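Long-range contacts in probable hydrolase (Pseudomonas aeruginosa, PDB 7AL6), which is of unconfirmed function but has the alpha/beta-hydrolase fold and probably acts as a hydrolase, possibly a lipolytic one: residues 17-23 with 53-59; 100-106 with 124-130. All coordinates share one frame; numbering follows the deposited sequence.

Interaction 1 of 2, residues 17-23 with 53-59; sequences LAAHLFG and LRIVALD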
loop_
_atom_site.group_PDB
_atom_site.type_symbol
_atom_site.label_atom_id
_atom_site.label_comp_id
_atom_site.label_asym_id
_atom_site.label_seq_id
_atom_site.Cartn_x
_atom_site.Cartn_y
_atom_site.Cartn_z
ATOM N N LEU A 17 2.917 -13.197 -5.449
ATOM C CA LEU A 17 2.649 -14.526 -4.876
ATOM C C LEU A 17 3.903 -15.372 -4.957
ATOM O O LEU A 17 4.759 -15.073 -5.741
ATOM C CB LEU A 17 1.525 -15.224 -5.638
ATOM C CG LEU A 17 0.191 -14.503 -5.686
ATOM C CD1 LEU A 17 -0.787 -15.287 -6.519
ATOM C CD2 LEU A 17 -0.348 -14.264 -4.299
ATOM N N ALA A 18 3.993 -16.354 -4.096
ATOM C CA ALA A 18 5.070 -17.327 -4.130
ATOM C C ALA A 18 4.589 -18.628 -4.753
ATOM O O ALA A 18 3.414 -18.999 -4.627
ATOM C CB ALA A 18 5.589 -17.602 -2.713
ATOM N N ALA A 19 5.515 -19.340 -5.395
ATOM C CA ALA A 19 5.197 -20.649 -5.959
ATOM C C ALA A 19 6.429 -21.546 -5.966
ATOM O O ALA A 19 7.565 -21.074 -6.100
ATOM C CB ALA A 19 4.692 -20.552 -7.386
ATOM N N HIS A 20 6.190 -22.847 -5.818
ATOM C CA HIS A 20 7.198 -23.874 -6.025
ATOM C C HIS A 20 6.955 -24.504 -7.386
ATOM O O HIS A 20 5.814 -24.826 -7.735
ATOM C CB HIS A 20 7.168 -24.943 -4.919
ATOM C CG HIS A 20 8.425 -25.767 -4.864
ATOM N ND1 HIS A 20 9.557 -25.345 -4.199
ATOM C CD2 HIS A 20 8.753 -26.944 -5.450
ATOM C CE1 HIS A 20 10.517 -26.246 -4.352
ATOM N NE2 HIS A 20 10.061 -27.212 -5.126
ATOM N N LEU A 21 8.017 -24.686 -8.151
ATOM C CA LEU A 21 7.950 -25.187 -9.538
ATOM C C LEU A 21 8.341 -26.664 -9.592
ATOM O O LEU A 21 9.412 -26.984 -9.125
ATOM C CB LEU A 21 8.892 -24.353 -10.397
ATOM C CG LEU A 21 8.614 -22.860 -10.425
ATOM C CD1 LEU A 21 9.565 -22.157 -11.366
ATOM C CD2 LEU A 21 7.179 -22.578 -10.804
ATOM N N PHE A 22 7.520 -27.523 -10.174
ATOM C CA PHE A 22 7.823 -28.957 -10.309
ATOM C C PHE A 22 7.748 -29.384 -11.770
ATOM O O PHE A 22 6.961 -28.854 -12.513
ATOM C CB PHE A 22 6.805 -29.836 -9.598
ATOM C CG PHE A 22 6.717 -29.685 -8.111
ATOM C CD1 PHE A 22 7.548 -30.405 -7.285
ATOM C CD2 PHE A 22 5.782 -28.854 -7.545
ATOM C CE1 PHE A 22 7.456 -30.283 -5.918
ATOM C CE2 PHE A 22 5.692 -28.732 -6.176
ATOM C CZ PHE A 22 6.525 -29.453 -5.370
ATOM N N GLY A 23 8.527 -30.387 -12.134
ATOM C CA GLY A 23 8.492 -31.017 -13.446
ATOM C C GLY A 23 9.336 -30.327 -14.469
ATOM O O GLY A 23 9.843 -29.275 -14.245
ATOM N N LEU A 53 4.291 -33.327 -16.182
ATOM C CA LEU A 53 3.447 -32.144 -15.904
ATOM C C LEU A 53 4.352 -31.011 -15.414
ATOM O O LEU A 53 5.239 -31.281 -14.656
ATOM C CB LEU A 53 2.385 -32.467 -14.855
ATOM C CG LEU A 53 1.434 -33.615 -15.179
ATOM C CD1 LEU A 53 0.292 -33.652 -14.203
ATOM C CD2 LEU A 53 0.911 -33.529 -16.594
ATOM N N ARG A 54 4.193 -29.798 -15.911
ATOM C CA ARG A 54 4.927 -28.639 -15.380
ATOM C C ARG A 54 3.990 -28.053 -14.326
ATOM O O ARG A 54 3.047 -27.411 -14.702
ATOM C CB ARG A 54 5.293 -27.653 -16.479
ATOM C CG ARG A 54 5.960 -26.398 -15.956
ATOM C CD ARG A 54 7.244 -26.620 -15.183
ATOM N NE ARG A 54 8.009 -25.401 -15.132
ATOM C CZ ARG A 54 9.206 -25.270 -14.609
ATOM N NH1 ARG A 54 9.801 -24.102 -14.640
ATOM N NH2 ARG A 54 9.810 -26.291 -14.061
ATOM N N ILE A 55 4.241 -28.280 -13.054
ATOM C CA ILE A 55 3.309 -27.866 -11.985
ATOM C C ILE A 55 3.838 -26.649 -11.247
ATOM O O ILE A 55 4.931 -26.681 -10.711
ATOM C CB ILE A 55 3.035 -29.035 -11.027
ATOM C CG1 ILE A 55 2.466 -30.247 -11.762
ATOM C CG2 ILE A 55 2.144 -28.609 -9.897
ATOM C CD1 ILE A 55 2.491 -31.503 -10.965
ATOM N N VAL A 56 3.003 -25.637 -11.204
ATOM C CA VAL A 56 3.238 -24.415 -10.450
ATOM C C VAL A 56 2.389 -24.555 -9.202
ATOM O O VAL A 56 1.160 -24.413 -9.253
ATOM C CB VAL A 56 2.870 -23.172 -11.268
ATOM C CG1 VAL A 56 3.021 -21.905 -10.431
ATOM C CG2 VAL A 56 3.726 -23.083 -12.524
ATOM N N ALA A 57 3.022 -24.902 -8.082
ATOM C CA ALA A 57 2.315 -25.073 -6.820
ATOM C C ALA A 57 2.308 -23.709 -6.166
ATOM O O ALA A 57 3.317 -23.277 -5.576
ATOM C CB ALA A 57 2.972 -26.125 -5.920
ATOM N N LEU A 58 1.160 -23.063 -6.242
ATOM C CA LEU A 58 0.980 -21.678 -5.861
ATOM C C LEU A 58 0.562 -21.549 -4.409
ATOM O O LEU A 58 -0.293 -22.299 -3.935
ATOM C CB LEU A 58 -0.099 -21.083 -6.752
ATOM C CG LEU A 58 -0.358 -19.589 -6.691
ATOM C CD1 LEU A 58 0.807 -18.822 -7.270
ATOM C CD2 LEU A 58 -1.683 -19.312 -7.457
ATOM N N ASP A 59 1.154 -20.582 -3.750
ATOM C CA ASP A 59 0.727 -20.170 -2.410
ATOM C C ASP A 59 -0.398 -19.181 -2.691
ATOM O O ASP A 59 -0.177 -18.231 -3.388
ATOM C CB ASP A 59 1.849 -19.542 -1.584
ATOM C CG ASP A 59 2.693 -20.539 -0.821
ATOM O OD1 ASP A 59 2.220 -21.607 -0.581
ATOM O OD2 ASP A 59 3.798 -20.227 -0.525
#
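Five backbone hydrogen bonds join His-20 and Phe-22 to Ala-57 and Ile-55, and Ala-18 to Asp-59, pairing neighbouring strands near one end of the mixed sheet of the alpha/beta-hydrolase fold. Strand 53-58 runs antiparallel to 16-22 and parallel to 28-33. His-20 with Ala-57 and Phe-22 with Ile-55 are hydrogen-bonded pairs, each closed by two bonds; His-20 N to Ala-57 O measures 2.9 Å. Ala-19 with Leu-58 and Leu-21 with Val-56 are non-hydrogen-bonded. Beyond the strand, Arg-54 NH2 donates to Gly-23 O at 3.0 Å. The arginine chain bends at chi2 (59°), which brings its guanidinium back over Leu-21, whose CB lies over one face.

Among apolar groups, Ala-57 CB sits in plane at the edge of the Phe-22 ring, 3.8 Å from CE2. On the other side of the sheet Leu-21 and Val-56 run side by side, CD2 to CG2 3.9 Å, and Ala-19 CB meets Val-56 CG1 at 3.7 Å. That side also faces helix 77-91, where Leu-58 packs on Val-84 and Val-87.

His-20 hydrogen-bonds to Glu-7, and Asp-59 forms a salt bridge with Arg-188. Cohesion between the strands therefore rests on backbone bonds and apolar side-chain contacts, with one arginine bond at the Gly-23 end.

Interaction 2 of 2, residues 100-106 with 124-130; sequences GHSMGAI and LIDGLIP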
loop_
_atom_site.group_PDB
_atom_site.type_symbol
_atom_site.label_atom_id
_atom_site.label_comp_id
_atom_site.label_asym_id
_atom_site.label_seq_id
_atom_site.Cartn_x
_atom_site.Cartn_y
_atom_site.Cartn_z
ATOM N N GLY A 100 -6.426 -29.145 -7.789
ATOM C CA GLY A 100 -6.896 -28.424 -6.625
ATOM C C GLY A 100 -7.254 -29.340 -5.479
ATOM O O GLY A 100 -7.883 -30.377 -5.677
ATOM N N HIS A 101 -6.903 -28.906 -4.262
ATOM C CA HIS A 101 -7.245 -29.620 -3.042
ATOM C C HIS A 101 -8.183 -28.765 -2.206
ATOM O O HIS A 101 -7.892 -27.596 -1.909
ATOM C CB HIS A 101 -6.000 -30.018 -2.218
ATOM C CG HIS A 101 -6.356 -30.633 -0.897
ATOM N ND1 HIS A 101 -6.090 -30.026 0.308
ATOM C CD2 HIS A 101 -7.011 -31.776 -0.602
ATOM C CE1 HIS A 101 -6.570 -30.763 1.290
ATOM N NE2 HIS A 101 -7.130 -31.836 0.763
ATOM N N SER A 102 -9.324 -29.346 -1.844
ATOM C CA SER A 102 -10.293 -28.722 -0.947
ATOM C C SER A 102 -10.693 -27.330 -1.431
ATOM O O SER A 102 -11.267 -27.204 -2.525
ATOM C CB SER A 102 -9.735 -28.703 0.478
ATOM O OG SER A 102 -10.776 -28.443 1.388
ATOM N N MET A 103 -10.483 -26.281 -0.626
ATOM C CA MET A 103 -10.766 -24.927 -1.129
ATOM C C MET A 103 -10.180 -24.687 -2.524
ATOM O O MET A 103 -10.748 -23.942 -3.343
ATOM C CB MET A 103 -10.206 -23.849 -0.186
ATOM C CG MET A 103 -10.617 -22.427 -0.598
ATOM S SD MET A 103 -9.915 -21.107 0.466
ATOM C CE MET A 103 -8.184 -21.251 -0.018
ATOM N N GLY A 104 -8.997 -25.226 -2.773
ATOM C CA GLY A 104 -8.368 -25.018 -4.061
ATOM C C GLY A 104 -9.124 -25.698 -5.178
ATOM O O GLY A 104 -9.057 -25.254 -6.336
ATOM N N ALA A 105 -9.804 -26.810 -4.854
ATOM C CA ALA A 105 -10.685 -27.476 -5.815
ATOM C C ALA A 105 -11.917 -26.635 -6.064
ATOM O O ALA A 105 -12.362 -26.493 -7.204
ATOM C CB ALA A 105 -11.092 -28.871 -5.312
ATOM N N ILE A 106 -12.428 -25.988 -5.017
ATOM C CA ILE A 106 -13.579 -25.110 -5.183
ATOM C C ILE A 106 -13.246 -23.962 -6.114
ATOM O O ILE A 106 -14.048 -23.601 -6.995
ATOM C CB ILE A 106 -14.055 -24.610 -3.814
ATOM C CG1 ILE A 106 -14.582 -25.783 -3.004
ATOM C CG2 ILE A 106 -15.085 -23.527 -4.016
ATOM C CD1 ILE A 106 -14.870 -25.433 -1.594
ATOM N N LEU A 124 -9.240 -32.817 -9.099
ATOM C CA LEU A 124 -9.775 -32.324 -7.838
ATOM C C LEU A 124 -9.537 -33.354 -6.741
ATOM O O LEU A 124 -9.801 -34.550 -6.941
ATOM C CB LEU A 124 -11.243 -32.004 -7.971
ATOM C CG LEU A 124 -11.649 -31.119 -9.154
ATOM C CD1 LEU A 124 -13.145 -30.934 -9.179
ATOM C CD2 LEU A 124 -10.970 -29.745 -9.089
ATOM N N ILE A 125 -9.067 -32.888 -5.588
ATOM C CA ILE A 125 -8.857 -33.755 -4.404
ATOM C C ILE A 125 -9.839 -33.354 -3.291
ATOM O O ILE A 125 -9.650 -32.303 -2.695
ATOM C CB ILE A 125 -7.407 -33.734 -3.905
ATOM C CG1 ILE A 125 -6.405 -34.045 -5.011
ATOM C CG2 ILE A 125 -7.246 -34.679 -2.740
ATOM C CD1 ILE A 125 -4.985 -33.817 -4.615
ATOM N N ASP A 126 -10.887 -34.141 -3.077
ATOM C CA ASP A 126 -11.832 -34.039 -1.949
ATOM C C ASP A 126 -12.454 -32.654 -1.795
ATOM O O ASP A 126 -12.573 -32.232 -0.690
ATOM C CB ASP A 126 -11.137 -34.459 -0.664
ATOM C CG ASP A 126 -12.067 -35.198 0.270
ATOM O OD1 ASP A 126 -12.736 -36.074 -0.202
ATOM O OD2 ASP A 126 -12.113 -34.851 1.422
ATOM N N GLY A 127 -12.802 -31.990 -2.881
ATOM C CA GLY A 127 -13.481 -30.690 -2.868
ATOM C C GLY A 127 -14.268 -30.488 -4.134
ATOM O O GLY A 127 -13.850 -30.979 -5.133
ATOM N N LEU A 128 -15.355 -29.747 -4.071
ATOM C CA LEU A 128 -16.180 -29.457 -5.224
ATOM C C LEU A 128 -16.868 -28.104 -5.128
ATOM O O LEU A 128 -16.636 -27.202 -5.965
ATOM C CB LEU A 128 -17.222 -30.567 -5.388
ATOM C CG LEU A 128 -18.037 -30.433 -6.669
ATOM C CD1 LEU A 128 -17.068 -30.612 -7.850
ATOM C CD2 LEU A 128 -19.146 -31.429 -6.769
ATOM N N ILE A 129 -17.724 -27.938 -4.125
ATOM C CA ILE A 129 -18.500 -26.706 -4.015
ATOM C C ILE A 129 -18.282 -26.122 -2.629
ATOM O O ILE A 129 -17.910 -26.838 -1.692
ATOM C CB ILE A 129 -20.007 -26.945 -4.255
ATOM C CG1 ILE A 129 -20.476 -28.152 -3.459
ATOM C CG2 ILE A 129 -20.296 -27.146 -5.754
ATOM C CD1 ILE A 129 -21.997 -28.278 -3.403
ATOM N N PRO A 130 -18.558 -24.833 -2.457
ATOM C CA PRO A 130 -18.445 -24.239 -1.121
ATOM C C PRO A 130 -19.714 -24.448 -0.312
ATOM O O PRO A 130 -20.709 -24.967 -0.838
ATOM C CB PRO A 130 -18.232 -22.757 -1.434
ATOM C CG PRO A 130 -19.119 -22.550 -2.682
ATOM C CD PRO A 130 -18.938 -23.830 -3.476
HETATM O O HOH W 1 -16.827 -24.498 -6.605
#
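The imidazole of His-101 meets Ile-125 at its edge, where Ile-125 CB lies in the ring plane, while Ser-102 CB stands over the centre of one face. Ile-125 CG2 is 3.6 Å from His-101 CD2, and the two side chains cross at about a right angle. With CG anti to the backbone N (chi1 174°), the ring reaches toward Ile-125, and its NE2 bonds to His-263 O.

Two backbone bonds continue the parallel pairing of the strands: Ile-125 N to Gly-100 O at 2.8 Å, and Ser-102 N to Ile-125 O at 3.1 Å. The second lies at the point where the first strand gives way to helix 103-114. Gly-100, Ser-102 and Gly-104 match the GxSxG nucleophile elbow of alpha/beta hydrolases, a tight strand-to-helix turn. Ser-102 has phi/psi of 53°/-121°, and the positive phi is the strained backbone usual for the nucleophile of such an elbow, consistent with that role here. Its OG bonds to NE2 of His-263, whose ND1 bonds to Asp-126 OD2, consistent with a Ser-His-Asp triad. Asp-126 is further held through bonds from the backbone N of Ala-234 and Met-238.

Beyond the elbow, Ala-105 CB rests 3.5 Å from Gly-127 O and 3.9 Å from Leu-124 CD2. The Gly-127 backbone, with no side chain, lies directly against Ser-102 and Ala-105. The next residue, Ile-106, sends CD1 to Ile-129 O at 3.4 Å and CG2 to Pro-130 CD at 3.9 Å. A water donates hydrogen bonds to both Ile-106 O and Leu-128 O, bridging the helix to the loop.

Overall arrangement
Interactions 1 and 2 belong to one mixed eight-stranded sheet but do not touch: their centres lie 18 Å apart and their nearest atoms about 8 Å. Interaction 1 is the junction within that sheet: its strands form the last antiparallel pair, and from 53-58 the sheet runs parallel through 28-33 to the strands of interaction 2. Helix 77-91 receives side chains from both, Leu-17 on Val-87 in the first and Ile-106 on Leu-77 in the second. The putative active site falls in interaction 2, with its histidine contributed from elsewhere in the chain. Bound PEG lies about 3 Å from the Arg-54 side chain in interaction 1 and about 4 Å from that of Pro-130 in interaction 2.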